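Local coordinates for protein ferredoxin component of dioxygenase (Sphingobium yanoikuyae, PDB 2I7F) that carries a Rieske-type [2Fe-2S] cluster and, as in related ring-hydroxylating dioxygenase systems, probably passes electrons to the terminal biphenyl 2,3-dioxygenase, at residues 43-48 with 69-74; 39-44 with 50-55. All blocks are in the same frame, centred on the assembly; numbering follows the deposited sequence.

How the interactions relate
The chain leaves strand 37-42, runs through 43-48, which supplies two cluster ligands, and turns back within a few residues. Interaction 2 closes this short loop, joining the end of the strand and the residues just after it to 50-55. Strand 61-63 and the second pair of ligands, C64 and H67, follow before 69-74 comes back to meet 43-48 in interaction 1, a wider loop that spans the whole of 50-55. The two contacts share N43 and L44, and C45 N lies 3.0 Å from A50 O, probably a hydrogen bond. Beyond strand 70-72, I73 and A74 pack on F39, so the small three-stranded sheet beside the cluster loops is tied to the six-stranded one.

Interaction 1: residues 43-48 with 69-74; sequences NLCTHG and GSFDIA. With FES (Fe2/s2 (inorganic) cluster), chain D.
The F71 ring meets 43-48 with its rim: T46 OG1 and C45 SG both lie near the ring plane, so the contact is edge-on. T46 OG1 sits 3.5 Å from F71 CZ, while the neighbouring corner CE2 is 3.9 Å from C45 SG. This is a sulfur-aromatic contact with the thiolate at the edge, 87° off the ring normal. C45 SG stands anti to its backbone N (chi1 -170°), which carries it to iron FE2 at 2.3 Å. On the other iron, H47 ND1 binds FE1 at 2.2 Å. H47 N donates to C45 SG over 3.4 Å, nearly straight at 164°, and this bond probably tempers the charge on the sulfur, as in other Rieske centres. With the F71 ring cut back to an alanine, C45 SG would probably lose its aromatic neighbour and a gap would open beside T46 OG1. G69 passes the cluster without a side chain, where a CB would run into S1. C64 and H67 complete the two iron sites, and T46 OG1 is hydrogen-bonded to I85 O. F71 projects from strand 70-72, an edge strand of the three-stranded sheet beside 61-63, into the loop that follows strand 37-42.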
ATOM      1  N   ASN A  43       1.727   5.419   0.285  1.00 17.07           N
ATOM      2  CA  ASN A  43       1.049   5.628  -1.003  1.00 15.73           C
ATOM      3  C   ASN A  43       1.880   6.481  -1.998  1.00 16.28           C
ATOM      4  O   ASN A  43       1.796   6.274  -3.220  1.00 16.52           O
ATOM      5  CB  ASN A  43      -0.306   6.289  -0.732  1.00 14.84           C
ATOM      6  CG  ASN A  43      -1.319   6.036  -1.776  1.00 15.17           C
ATOM      7  OD1 ASN A  43      -2.438   6.607  -1.733  1.00 20.54           O
ATOM      8  ND2 ASN A  43      -0.986   5.186  -2.734  1.00 13.70           N
ATOM      9  N   LEU A  44       2.655   7.444  -1.493  1.00 15.97           N
ATOM     10  CA  LEU A  44       3.460   8.286  -2.359  1.00 15.25           C
ATOM     11  C   LEU A  44       4.595   7.437  -2.986  1.00 16.96           C
ATOM     12  O   LEU A  44       5.461   6.919  -2.280  1.00 17.13           O
ATOM     13  CB  LEU A  44       4.059   9.518  -1.601  1.00 15.59           C
ATOM     14  CG  LEU A  44       4.628  10.657  -2.478  1.00 15.12           C
ATOM     15  CD1 LEU A  44       3.492  11.410  -3.229  1.00 14.23           C
ATOM     16  CD2 LEU A  44       5.495  11.631  -1.677  1.00 12.98           C
ATOM     17  N   CYS A  45       4.563   7.302  -4.314  1.00 16.54           N
ATOM     18  CA  CYS A  45       5.679   6.750  -5.074  1.00 16.01           C
ATOM     19  C   CYS A  45       6.989   7.407  -4.616  1.00 16.25           C
ATOM     20  O   CYS A  45       6.991   8.585  -4.261  1.00 15.74           O
ATOM     21  CB  CYS A  45       5.509   6.988  -6.566  1.00 16.30           C
ATOM     22  SG  CYS A  45       6.753   6.053  -7.469  1.00 14.56           S
ATOM     23  N   THR A  46       8.057   6.613  -4.553  1.00 16.37           N
ATOM     24  CA  THR A  46       9.364   7.106  -4.086  1.00 16.02           C
ATOM     25  C   THR A  46      10.084   7.807  -5.224  1.00 15.02           C
ATOM     26  O   THR A  46      11.090   8.481  -5.004  1.00 15.41           O
ATOM     27  CB  THR A  46      10.308   5.983  -3.492  1.00 16.20           C
ATOM     28  OG1 THR A  46      10.621   5.026  -4.517  1.00 17.09           O
ATOM     29  CG2 THR A  46       9.717   5.273  -2.254  1.00 13.99           C
ATOM     30  N   HIS A  47       9.564   7.667  -6.442  1.00 15.67           N
ATOM     31  CA  HIS A  47      10.175   8.284  -7.594  1.00 15.47           C
ATOM     32  C   HIS A  47       9.596   9.656  -7.942  1.00 16.02           C
ATOM     33  O   HIS A  47      10.289  10.517  -8.501  1.00 15.63           O
ATOM     34  CB  HIS A  47      10.114   7.341  -8.783  1.00 15.30           C
ATOM     35  CG  HIS A  47      10.734   7.919  -9.998  1.00 14.90           C
ATOM     36  ND1 HIS A  47       9.987   8.452 -11.026  1.00 16.94           N
ATOM     37  CD2 HIS A  47      12.029   8.164 -10.305  1.00 17.99           C
ATOM     38  CE1 HIS A  47      10.801   8.951 -11.938  1.00 16.81           C
ATOM     39  NE2 HIS A  47      12.045   8.803 -11.515  1.00 16.02           N
ATOM     40  N   GLY A  48       8.337   9.881  -7.612  1.00 16.24           N
ATOM     41  CA  GLY A  48       7.752  11.181  -7.851  1.00 16.15           C
ATOM     42  C   GLY A  48       6.431  11.409  -7.159  1.00 16.01           C
ATOM     43  O   GLY A  48       6.088  10.730  -6.203  1.00 16.60           O
ATOM     44  N   GLY A  69       6.953   2.574 -13.435  1.00 15.46           N
ATOM     45  CA  GLY A  69       7.602   2.142 -12.229  1.00 15.17           C
ATOM     46  C   GLY A  69       6.723   1.151 -11.499  1.00 15.01           C
ATOM     47  O   GLY A  69       5.538   1.148 -11.686  1.00 14.69           O
ATOM     48  N   SER A  70       7.324   0.300 -10.678  1.00 15.42           N
ATOM     49  CA  SER A  70       6.571  -0.660  -9.891  1.00 15.91           C
ATOM     50  C   SER A  70       7.306  -1.046  -8.619  1.00 15.91           C
ATOM     51  O   SER A  70       8.548  -0.914  -8.534  1.00 15.84           O
ATOM     52  CB  SER A  70       6.264  -1.915 -10.720  1.00 16.22           C
ATOM     53  OG  SER A  70       7.375  -2.793 -10.773  1.00 17.44           O
ATOM     54  N   PHE A  71       6.515  -1.519  -7.651  1.00 16.79           N
ATOM     55  CA  PHE A  71       6.958  -2.092  -6.393  1.00 16.23           C
ATOM     56  C   PHE A  71       6.309  -3.421  -6.100  1.00 16.43           C
ATOM     57  O   PHE A  71       5.204  -3.731  -6.563  1.00 16.04           O
ATOM     58  CB  PHE A  71       6.614  -1.187  -5.191  1.00 17.16           C
ATOM     59  CG  PHE A  71       7.176   0.180  -5.289  1.00 16.37           C
ATOM     60  CD1 PHE A  71       8.435   0.476  -4.767  1.00 16.12           C
ATOM     61  CD2 PHE A  71       6.446   1.184  -5.929  1.00 17.07           C
ATOM     62  CE1 PHE A  71       8.968   1.728  -4.903  1.00 16.57           C
ATOM     63  CE2 PHE A  71       6.968   2.445  -6.039  1.00 18.39           C
ATOM     64  CZ  PHE A  71       8.217   2.721  -5.518  1.00 17.06           C
ATOM     65  N   ASP A  72       6.994  -4.202  -5.277  1.00 16.81           N
ATOM     66  CA  ASP A  72       6.421  -5.423  -4.704  1.00 17.29           C
ATOM     67  C   ASP A  72       5.614  -5.031  -3.452  1.00 17.47           C
ATOM     68  O   ASP A  72       6.177  -4.559  -2.458  1.00 17.92           O
ATOM     69  CB  ASP A  72       7.543  -6.427  -4.371  1.00 16.27           C
ATOM     70  CG  ASP A  72       7.014  -7.764  -3.968  1.00 17.34           C
ATOM     71  OD1 ASP A  72       6.059  -7.796  -3.173  1.00 18.87           O
ATOM     72  OD2 ASP A  72       7.566  -8.795  -4.418  1.00 16.96           O
ATOM     73  N   ILE A  73       4.296  -5.222  -3.509  1.00 17.64           N
ATOM     74  CA  ILE A  73       3.397  -4.825  -2.413  1.00 18.39           C
ATOM     75  C   ILE A  73       3.785  -5.453  -1.073  1.00 18.49           C
ATOM     76  O   ILE A  73       3.771  -4.783  -0.029  1.00 20.27           O
ATOM     77  CB  ILE A  73       1.922  -5.221  -2.695  1.00 18.69           C
ATOM     78  CG1 ILE A  73       1.350  -4.369  -3.849  1.00 18.14           C
ATOM     79  CG2 ILE A  73       1.073  -5.081  -1.361  1.00 17.04           C
ATOM     80  CD1 ILE A  73       0.286  -5.039  -4.723  1.00 20.09           C
ATOM     81  N   ALA A  74       4.137  -6.724  -1.130  1.00 18.62           N
ATOM     82  CA  ALA A  74       4.384  -7.575   0.043  1.00 18.35           C
ATOM     83  C   ALA A  74       5.755  -7.330   0.657  1.00 18.96           C
ATOM     84  O   ALA A  74       5.895  -7.425   1.883  1.00 21.04           O
ATOM     85  CB  ALA A  74       4.239  -9.050  -0.317  1.00 19.33           C
TER
HETATM   86 FE1  FES D 501       7.871   7.862 -11.391  1.00 17.77          FE
HETATM   87 FE2  FES D 501       6.150   6.604  -9.636  1.00 18.55          FE
HETATM   88  S1  FES D 501       7.596   5.723 -11.069  1.00 19.86           S
HETATM   89  S2  FES D 501       6.452   8.806  -9.975  1.00 19.06           S

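Interaction 2: residues 39-44 with 50-55; sequences FVTDNL and AMLTDG
A single beta bridge, L44 with M51, closes the first cluster-binding loop of the Rieske domain just past the end of strand 37-42. Its backbone bond runs from L52 N to N43 O, 2.8 Å long and close to straight at 166°, with the donor in the carbonyl plane. The same oxygen also takes a CA-H...O contact from M51 CA at 3.3 Å. L44 CA makes a similar, longer approach to A50 O, 3.6 Å away. The N43 side chain reaches over to the 3-10 turn 52-54 because its CG is anti to the backbone N (chi1 -155°), and it crosses both M51 and T53 at about a right angle. M51, bent at chi2, lays SD 3.7 Å from N43 CG and equally near L44 N, while its CE meets L44 CD1 at 4.1 Å. Beside the backbone bond, L52 packs CG 3.5 Å from N43 O, and its CD1 approaches D42 O. T41 OG1 hydrogen-bonds to D42 O over 2.7 Å, from above the carbonyl plane, and T41 OG1 is also hydrogen-bonded to Y32 OH. One strong backbone bond thus fixes the pairing, with the buried N43 carbonyl satisfied by L52 N and thioether and leucine carbons filling in around it.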
ATOM      1  N   PHE A  39      -1.952  -6.017   2.876  1.00 18.08           N
ATOM      2  CA  PHE A  39      -0.641  -5.405   2.982  1.00 18.36           C
ATOM      3  C   PHE A  39      -0.870  -3.910   2.998  1.00 18.23           C
ATOM      4  O   PHE A  39      -1.891  -3.428   2.479  1.00 19.69           O
ATOM      5  CB  PHE A  39       0.264  -5.857   1.804  1.00 17.65           C
ATOM      6  CG  PHE A  39       0.460  -7.356   1.752  1.00 17.04           C
ATOM      7  CD1 PHE A  39      -0.466  -8.184   1.100  1.00 15.13           C
ATOM      8  CD2 PHE A  39       1.501  -7.964   2.473  1.00 17.75           C
ATOM      9  CE1 PHE A  39      -0.315  -9.546   1.109  1.00 16.08           C
ATOM     10  CE2 PHE A  39       1.652  -9.328   2.491  1.00 17.59           C
ATOM     11  CZ  PHE A  39       0.746 -10.136   1.803  1.00 15.74           C
ATOM     12  N   VAL A  40       0.051  -3.188   3.636  1.00 19.10           N
ATOM     13  CA  VAL A  40      -0.001  -1.735   3.776  1.00 18.25           C
ATOM     14  C   VAL A  40       1.400  -1.167   3.438  1.00 17.84           C
ATOM     15  O   VAL A  40       2.422  -1.641   3.978  1.00 17.30           O
ATOM     16  CB  VAL A  40      -0.476  -1.281   5.205  1.00 17.94           C
ATOM     17  CG1 VAL A  40      -0.438   0.283   5.382  1.00 14.52           C
ATOM     18  CG2 VAL A  40      -1.902  -1.823   5.486  1.00 19.17           C
ATOM     19  N   THR A  41       1.407  -0.199   2.521  1.00 17.34           N
ATOM     20  CA  THR A  41       2.598   0.554   2.124  1.00 17.61           C
ATOM     21  C   THR A  41       2.320   2.057   2.208  1.00 17.89           C
ATOM     22  O   THR A  41       1.177   2.464   2.220  1.00 18.22           O
ATOM     23  CB  THR A  41       3.094   0.203   0.669  1.00 17.95           C
ATOM     24  OG1 THR A  41       2.298   0.865  -0.341  1.00 16.95           O
ATOM     25  CG2 THR A  41       3.123  -1.299   0.416  1.00 16.01           C
ATOM     26  N   ASP A  42       3.358   2.886   2.271  1.00 17.99           N
ATOM     27  CA  ASP A  42       3.199   4.281   1.870  1.00 17.82           C
ATOM     28  C   ASP A  42       2.539   4.397   0.476  1.00 17.71           C
ATOM     29  O   ASP A  42       2.712   3.553  -0.384  1.00 19.17           O
ATOM     30  CB  ASP A  42       4.530   5.019   1.879  1.00 18.09           C
ATOM     31  CG  ASP A  42       4.978   5.404   3.280  1.00 18.73           C
ATOM     32  OD1 ASP A  42       4.206   5.194   4.239  1.00 19.92           O
ATOM     33  OD2 ASP A  42       6.112   5.907   3.422  1.00 19.16           O
ATOM     34  N   ASN A  43       1.727   5.419   0.285  1.00 17.07           N
ATOM     35  CA  ASN A  43       1.049   5.628  -1.003  1.00 15.73           C
ATOM     36  C   ASN A  43       1.880   6.481  -1.998  1.00 16.28           C
ATOM     37  O   ASN A  43       1.796   6.274  -3.220  1.00 16.52           O
ATOM     38  CB  ASN A  43      -0.306   6.289  -0.732  1.00 14.84           C
ATOM     39  CG  ASN A  43      -1.319   6.036  -1.776  1.00 15.17           C
ATOM     40  OD1 ASN A  43      -2.438   6.607  -1.733  1.00 20.54           O
ATOM     41  ND2 ASN A  43      -0.986   5.186  -2.734  1.00 13.70           N
ATOM     42  N   LEU A  44       2.655   7.444  -1.493  1.00 15.97           N
ATOM     43  CA  LEU A  44       3.460   8.286  -2.359  1.00 15.25           C
ATOM     44  C   LEU A  44       4.595   7.437  -2.986  1.00 16.96           C
ATOM     45  O   LEU A  44       5.461   6.919  -2.280  1.00 17.13           O
ATOM     46  CB  LEU A  44       4.059   9.518  -1.601  1.00 15.59           C
ATOM     47  CG  LEU A  44       4.628  10.657  -2.478  1.00 15.12           C
ATOM     48  CD1 LEU A  44       3.492  11.410  -3.229  1.00 14.23           C
ATOM     49  CD2 LEU A  44       5.495  11.631  -1.677  1.00 12.98           C
ATOM     50  N   ALA A  50       3.116  10.817  -7.376  1.00 15.19           N
ATOM     51  CA  ALA A  50       1.980  10.012  -7.774  1.00 14.91           C
ATOM     52  C   ALA A  50       1.626   9.140  -6.583  1.00 14.87           C
ATOM     53  O   ALA A  50       2.487   8.865  -5.738  1.00 14.60           O
ATOM     54  CB  ALA A  50       2.313   9.156  -8.959  1.00 15.13           C
ATOM     55  N   MET A  51       0.365   8.733  -6.512  1.00 13.82           N
ATOM     56  CA  MET A  51      -0.108   7.793  -5.486  1.00 14.25           C
ATOM     57  C   MET A  51      -0.241   6.414  -6.076  1.00 14.28           C
ATOM     58  O   MET A  51      -0.879   6.245  -7.122  1.00 15.03           O
ATOM     59  CB  MET A  51      -1.454   8.213  -4.894  1.00 14.04           C
ATOM     60  CG  MET A  51      -1.402   9.485  -3.984  1.00 13.10           C
ATOM     61  SD  MET A  51      -0.203   9.426  -2.650  1.00 15.90           S
ATOM     62  CE  MET A  51      -0.366  11.031  -1.944  1.00 11.11           C
ATOM     63  N   LEU A  52       0.317   5.426  -5.385  1.00 14.31           N
ATOM     64  CA  LEU A  52       0.269   4.062  -5.868  1.00 15.37           C
ATOM     65  C   LEU A  52      -1.159   3.496  -5.969  1.00 16.11           C
ATOM     66  O   LEU A  52      -1.440   2.720  -6.867  1.00 16.88           O
ATOM     67  CB  LEU A  52       1.162   3.162  -5.042  1.00 15.08           C
ATOM     68  CG  LEU A  52       2.641   3.456  -5.085  1.00 14.70           C
ATOM     69  CD1 LEU A  52       3.279   2.518  -4.080  1.00 10.54           C
ATOM     70  CD2 LEU A  52       3.211   3.262  -6.544  1.00  8.63           C
ATOM     71  N   THR A  53      -2.074   3.959  -5.117  1.00 16.61           N
ATOM     72  CA  THR A  53      -3.481   3.506  -5.168  1.00 15.71           C
ATOM     73  C   THR A  53      -4.174   3.964  -6.468  1.00 15.89           C
ATOM     74  O   THR A  53      -5.196   3.377  -6.837  1.00 15.75           O
ATOM     75  CB  THR A  53      -4.301   4.001  -3.963  1.00 16.43           C
ATOM     76  OG1 THR A  53      -4.248   5.433  -3.936  1.00 14.96           O
ATOM     77  CG2 THR A  53      -3.795   3.392  -2.662  1.00 14.87           C
ATOM     78  N   ASP A  54      -3.610   4.965  -7.161  1.00 14.89           N
ATOM     79  CA  ASP A  54      -4.059   5.372  -8.516  1.00 16.14           C
ATOM     80  C   ASP A  54      -3.390   4.586  -9.666  1.00 15.28           C
ATOM     81  O   ASP A  54      -3.613   4.873 -10.854  1.00 14.42           O
ATOM     82  CB  ASP A  54      -3.805   6.874  -8.776  1.00 16.29           C
ATOM     83  CG  ASP A  54      -4.658   7.789  -7.909  1.00 18.86           C
ATOM     84  OD1 ASP A  54      -5.769   7.392  -7.532  1.00 17.19           O
ATOM     85  OD2 ASP A  54      -4.199   8.899  -7.600  1.00 18.75           O
ATOM     86  N   GLY A  55      -2.515   3.651  -9.347  1.00 16.50           N
ATOM     87  CA  GLY A  55      -1.913   2.800 -10.379  1.00 16.60           C
ATOM     88  C   GLY A  55      -2.647   1.499 -10.493  1.00 17.41           C
ATOM     89  O   GLY A  55      -3.872   1.436 -10.329  1.00 17.36           O
TER